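Local coordinates for putative polysaccharide biosynthesis protein with aminopeptidase-like domain (Clostridium acetobutylicum, PDB 3K9T) that probably takes part in making modified polysaccharides and binds one zinc ion per subunit, but is not expected to act as a peptidase despite its aminopeptidase-like domain, at residues Lys69-Asp75 and Ile158-Asp164. Residues are numbered along the deposited sequence; the frame is centred on the assembly and turned at random.
Sequences KEWNIKD and IDSSLED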
ATOM      1  N   LYS A  69      28.212 -14.215  38.199  1.00 26.55           N
ATOM      2  CA  LYS A  69      28.649 -13.898  39.547  1.00 27.98           C
ATOM      3  C   LYS A  69      28.127 -12.523  39.920  1.00 30.36           C
ATOM      4  O   LYS A  69      27.812 -11.689  39.060  1.00 29.81           O
ATOM      5  CB  LYS A  69      30.172 -13.904  39.671  1.00 27.39           C
ATOM      6  CG  LYS A  69      30.760 -15.299  39.535  1.00 30.88           C
ATOM      7  CD  LYS A  69      32.248 -15.408  39.870  1.00 33.22           C
ATOM      8  CE  LYS A  69      32.699 -16.860  39.700  1.00 29.68           C
ATOM      9  NZ  LYS A  69      33.362 -17.395  40.918  1.00 47.95           N
ATOM     10  N   GLU A  70      28.024 -12.301  41.223  1.00 30.94           N
ATOM     11  CA  GLU A  70      27.554 -11.044  41.724  1.00 31.09           C
ATOM     12  C   GLU A  70      28.736 -10.115  41.892  1.00 29.85           C
ATOM     13  O   GLU A  70      29.786 -10.521  42.404  1.00 31.63           O
ATOM     14  CB  GLU A  70      26.819 -11.248  43.059  1.00 31.78           C
ATOM     15  CG  GLU A  70      26.383  -9.933  43.679  1.00 33.18           C
ATOM     16  CD  GLU A  70      25.574 -10.088  44.935  1.00 32.71           C
ATOM     17  OE1 GLU A  70      24.885 -11.128  45.130  1.00 20.96           O
ATOM     18  OE2 GLU A  70      25.610  -9.122  45.721  1.00 32.50           O
ATOM     19  N   TRP A  71      28.539  -8.862  41.494  1.00 28.73           N
ATOM     20  CA  TRP A  71      29.573  -7.821  41.573  1.00 25.73           C
ATOM     21  C   TRP A  71      29.158  -6.745  42.565  1.00 25.32           C
ATOM     22  O   TRP A  71      27.976  -6.345  42.609  1.00 24.26           O
ATOM     23  CB  TRP A  71      29.791  -7.177  40.195  1.00 26.09           C
ATOM     24  CG  TRP A  71      30.891  -6.164  40.139  1.00 24.11           C
ATOM     25  CD1 TRP A  71      32.229  -6.407  40.274  1.00 28.61           C
ATOM     26  CD2 TRP A  71      30.762  -4.755  39.936  1.00 22.61           C
ATOM     27  NE1 TRP A  71      32.940  -5.237  40.169  1.00 24.19           N
ATOM     28  CE2 TRP A  71      32.061  -4.208  39.958  1.00 24.59           C
ATOM     29  CE3 TRP A  71      29.676  -3.898  39.731  1.00 25.34           C
ATOM     30  CZ2 TRP A  71      32.302  -2.844  39.785  1.00 27.67           C
ATOM     31  CZ3 TRP A  71      29.919  -2.540  39.539  1.00 25.86           C
ATOM     32  CH2 TRP A  71      31.221  -2.030  39.563  1.00 26.68           C
ATOM     33  N   ASN A  72      30.137  -6.271  43.342  1.00 23.70           N
ATOM     34  CA  ASN A  72      29.934  -5.179  44.294  1.00 23.96           C
ATOM     35  C   ASN A  72      31.142  -4.270  44.349  1.00 27.34           C
ATOM     36  O   ASN A  72      32.234  -4.704  44.003  1.00 30.20           O
ATOM     37  CB  ASN A  72      29.621  -5.721  45.672  1.00 19.51           C
ATOM     38  CG  ASN A  72      28.184  -6.143  45.787  1.00 22.72           C
ATOM     39  OD1 ASN A  72      27.274  -5.291  45.821  1.00 23.17           O
ATOM     40  ND2 ASN A  72      27.951  -7.461  45.810  1.00 15.05           N
ATOM     41  N   ILE A  73      30.957  -3.023  44.781  1.00 28.14           N
ATOM     42  CA  ILE A  73      32.069  -2.082  44.814  1.00 29.09           C
ATOM     43  C   ILE A  73      31.906  -1.129  45.984  1.00 30.22           C
ATOM     44  O   ILE A  73      30.826  -0.601  46.190  1.00 28.08           O
ATOM     45  CB  ILE A  73      32.215  -1.338  43.431  1.00 31.04           C
ATOM     46  CG1 ILE A  73      33.409  -0.366  43.411  1.00 29.20           C
ATOM     47  CG2 ILE A  73      30.925  -0.609  43.045  1.00 23.56           C
ATOM     48  CD1 ILE A  73      33.962  -0.087  41.991  1.00 24.42           C
ATOM     49  N   LYS A  74      32.987  -0.963  46.762  1.00 32.75           N
ATOM     50  CA  LYS A  74      33.071  -0.031  47.890  1.00 33.49           C
ATOM     51  C   LYS A  74      33.748   1.288  47.469  1.00 32.74           C
ATOM     52  O   LYS A  74      33.288   2.380  47.783  1.00 33.27           O
ATOM     53  CB  LYS A  74      33.875  -0.658  49.036  1.00 35.83           C
ATOM     54  CG  LYS A  74      33.178  -1.830  49.719  1.00 46.91           C
ATOM     55  CD  LYS A  74      34.096  -2.568  50.710  1.00 54.27           C
ATOM     56  CE  LYS A  74      33.604  -4.016  50.950  1.00 57.55           C
ATOM     57  NZ  LYS A  74      33.690  -4.907  49.728  1.00 59.24           N
ATOM     58  N   ASP A  75      34.856   1.202  46.759  1.00 32.03           N
ATOM     59  CA  ASP A  75      35.573   2.414  46.399  1.00 32.08           C
ATOM     60  C   ASP A  75      36.462   2.088  45.232  1.00 30.59           C
ATOM     61  O   ASP A  75      36.731   0.913  44.961  1.00 30.04           O
ATOM     62  CB  ASP A  75      36.419   2.887  47.600  1.00 33.49           C
ATOM     63  CG  ASP A  75      36.791   4.383  47.558  1.00 33.83           C
ATOM     64  OD1 ASP A  75      36.340   5.133  46.679  1.00 35.61           O
ATOM     65  OD2 ASP A  75      37.542   4.815  48.456  1.00 44.13           O
ATOM     66  N   ILE A 158      40.816  -0.393  42.929  1.00 31.49           N
ATOM     67  CA  ILE A 158      39.416  -0.724  42.703  1.00 31.15           C
ATOM     68  C   ILE A 158      39.065  -1.756  43.783  1.00 31.78           C
ATOM     69  O   ILE A 158      39.456  -2.923  43.682  1.00 31.19           O
ATOM     70  CB  ILE A 158      39.115  -1.338  41.311  1.00 31.32           C
ATOM     71  CG1 ILE A 158      39.463  -0.368  40.180  1.00 32.88           C
ATOM     72  CG2 ILE A 158      37.647  -1.721  41.226  1.00 25.70           C
ATOM     73  CD1 ILE A 158      39.412  -1.018  38.758  1.00 28.09           C
ATOM     74  N   ASP A 159      38.339  -1.312  44.807  1.00 31.68           N
ATOM     75  CA  ASP A 159      37.921  -2.156  45.919  1.00 31.48           C
ATOM     76  C   ASP A 159      36.568  -2.763  45.593  1.00 31.31           C
ATOM     77  O   ASP A 159      35.523  -2.249  46.009  1.00 30.45           O
ATOM     78  CB  ASP A 159      37.841  -1.336  47.220  1.00 32.11           C
ATOM     79  CG  ASP A 159      37.579  -2.194  48.443  1.00 34.55           C
ATOM     80  OD1 ASP A 159      37.652  -3.439  48.316  1.00 32.65           O
ATOM     81  OD2 ASP A 159      37.294  -1.618  49.522  1.00 38.90           O
ATOM     82  N   SER A 160      36.606  -3.872  44.856  1.00 30.98           N
ATOM     83  CA  SER A 160      35.399  -4.546  44.384  1.00 30.41           C
ATOM     84  C   SER A 160      35.417  -6.014  44.752  1.00 28.94           C
ATOM     85  O   SER A 160      36.418  -6.508  45.264  1.00 29.58           O
ATOM     86  CB  SER A 160      35.304  -4.408  42.849  1.00 30.87           C
ATOM     87  OG  SER A 160      36.458  -4.919  42.206  1.00 32.42           O
ATOM     88  N   SER A 161      34.304  -6.707  44.508  1.00 27.56           N
ATOM     89  CA  SER A 161      34.258  -8.164  44.657  1.00 27.80           C
ATOM     90  C   SER A 161      33.451  -8.760  43.543  1.00 28.30           C
ATOM     91  O   SER A 161      32.493  -8.151  43.089  1.00 30.05           O
ATOM     92  CB  SER A 161      33.645  -8.600  45.996  1.00 27.34           C
ATOM     93  OG  SER A 161      32.313  -8.148  46.115  1.00 27.48           O
ATOM     94  N   LEU A 162      33.838  -9.961  43.126  1.00 29.89           N
ATOM     95  CA  LEU A 162      33.186 -10.688  42.040  1.00 31.26           C
ATOM     96  C   LEU A 162      33.141 -12.142  42.512  1.00 34.61           C
ATOM     97  O   LEU A 162      34.137 -12.876  42.443  1.00 38.15           O
ATOM     98  CB  LEU A 162      33.984 -10.514  40.752  1.00 28.94           C
ATOM     99  CG  LEU A 162      33.392 -10.968  39.417  1.00 31.55           C
ATOM    100  CD1 LEU A 162      31.988 -10.441  39.168  1.00 24.34           C
ATOM    101  CD2 LEU A 162      34.333 -10.540  38.286  1.00 23.63           C
ATOM    102  N   GLU A 163      31.981 -12.539  43.025  1.00 35.47           N
ATOM    103  CA  GLU A 163      31.816 -13.800  43.723  1.00 35.04           C
ATOM    104  C   GLU A 163      30.463 -14.347  43.400  1.00 33.75           C
ATOM    105  O   GLU A 163      29.567 -13.591  43.025  1.00 35.91           O
ATOM    106  CB  GLU A 163      31.854 -13.563  45.249  1.00 36.47           C
ATOM    107  CG  GLU A 163      33.184 -13.068  45.840  1.00 46.64           C
ATOM    108  CD  GLU A 163      34.378 -13.974  45.502  1.00 58.97           C
ATOM    109  OE1 GLU A 163      34.175 -15.206  45.334  1.00 61.63           O
ATOM    110  OE2 GLU A 163      35.521 -13.451  45.406  1.00 63.23           O
ATOM    111  N   ASP A 164      30.315 -15.659  43.549  1.00 31.88           N
ATOM    112  CA  ASP A 164      29.019 -16.306  43.430  1.00 30.23           C
ATOM    113  C   ASP A 164      28.124 -15.595  44.395  1.00 27.37           C
ATOM    114  O   ASP A 164      28.526 -15.329  45.515  1.00 25.41           O
ATOM    115  CB  ASP A 164      29.088 -17.792  43.821  1.00 30.79           C
ATOM    116  CG  ASP A 164      29.600 -18.680  42.698  1.00 36.08           C
ATOM    117  OD1 ASP A 164      29.861 -18.189  41.571  1.00 45.73           O
ATOM    118  OD2 ASP A 164      29.705 -19.898  42.940  1.00 50.22           O
TER
HETATM  119  O   HOH W   1      32.986 -17.309  43.630  1.00 35.82           O
HETATM  120  O   HOH W   2      30.409  -9.353  45.036  1.00 28.84           O
HETATM  121  O   HOH W   3      32.990  -5.053  47.145  1.00 48.87           O
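Trp71 and Leu162 face each other as a non-hydrogen-bonded pair of two antiparallel strands, 70-73 and 158-163, their CA atoms 4.6 Å apart. This is the tightly packed face. CD1 of Leu162 approaches CB of Trp71 to 4.1 Å and also lies against CB of Lys69. With CG anti to the backbone N (chi1 -176°), the indole swings along its strand, bringing NE1 within 3.7 Å of Ser160 CB. Trp71 NE1 and Ser160 OG do not bond each other; both donate to the carbonyl O of Ser100, while Tyr99 stacks on the indole and touches Leu162. Further along, Ile73 CD1 reaches Ile158 CG2 at 4.1 Å.

Backbone bonds join Glu70 with Glu163 and Asn72 with Ser161 in both directions. At Ile73-Asp75 the register slips by one residue: Lys74 N donates to Asp159 O, and Asp159 N to Asp75 O at 2.7 Å.

The face of Glu70, Asn72 and Ser161 is looser and wetted. Asn72 ND2 gives a 2.9 Å bond to Glu70 OE2, which lies in its amide plane; that carboxylate oxygen also pairs with Arg39, and Asn72 OD1 accepts from Asn36 N. One water links Glu70 O, Asn72 ND2 and Ser161 OG; another accepts from Lys74 NZ, whose aliphatic chain runs over Asp159 OD2. At the solvent-exposed far end, Lys69 NZ forms a long salt bridge of 3.6 Å with Asp164 OD1 and shares a water with Glu163 OE1.

Lys74 and Asp75 both facing Asp159 make a classic beta bulge, which shifts the register of the two central strands in the four-stranded antiparallel sheet of the insert region without breaking their pairing.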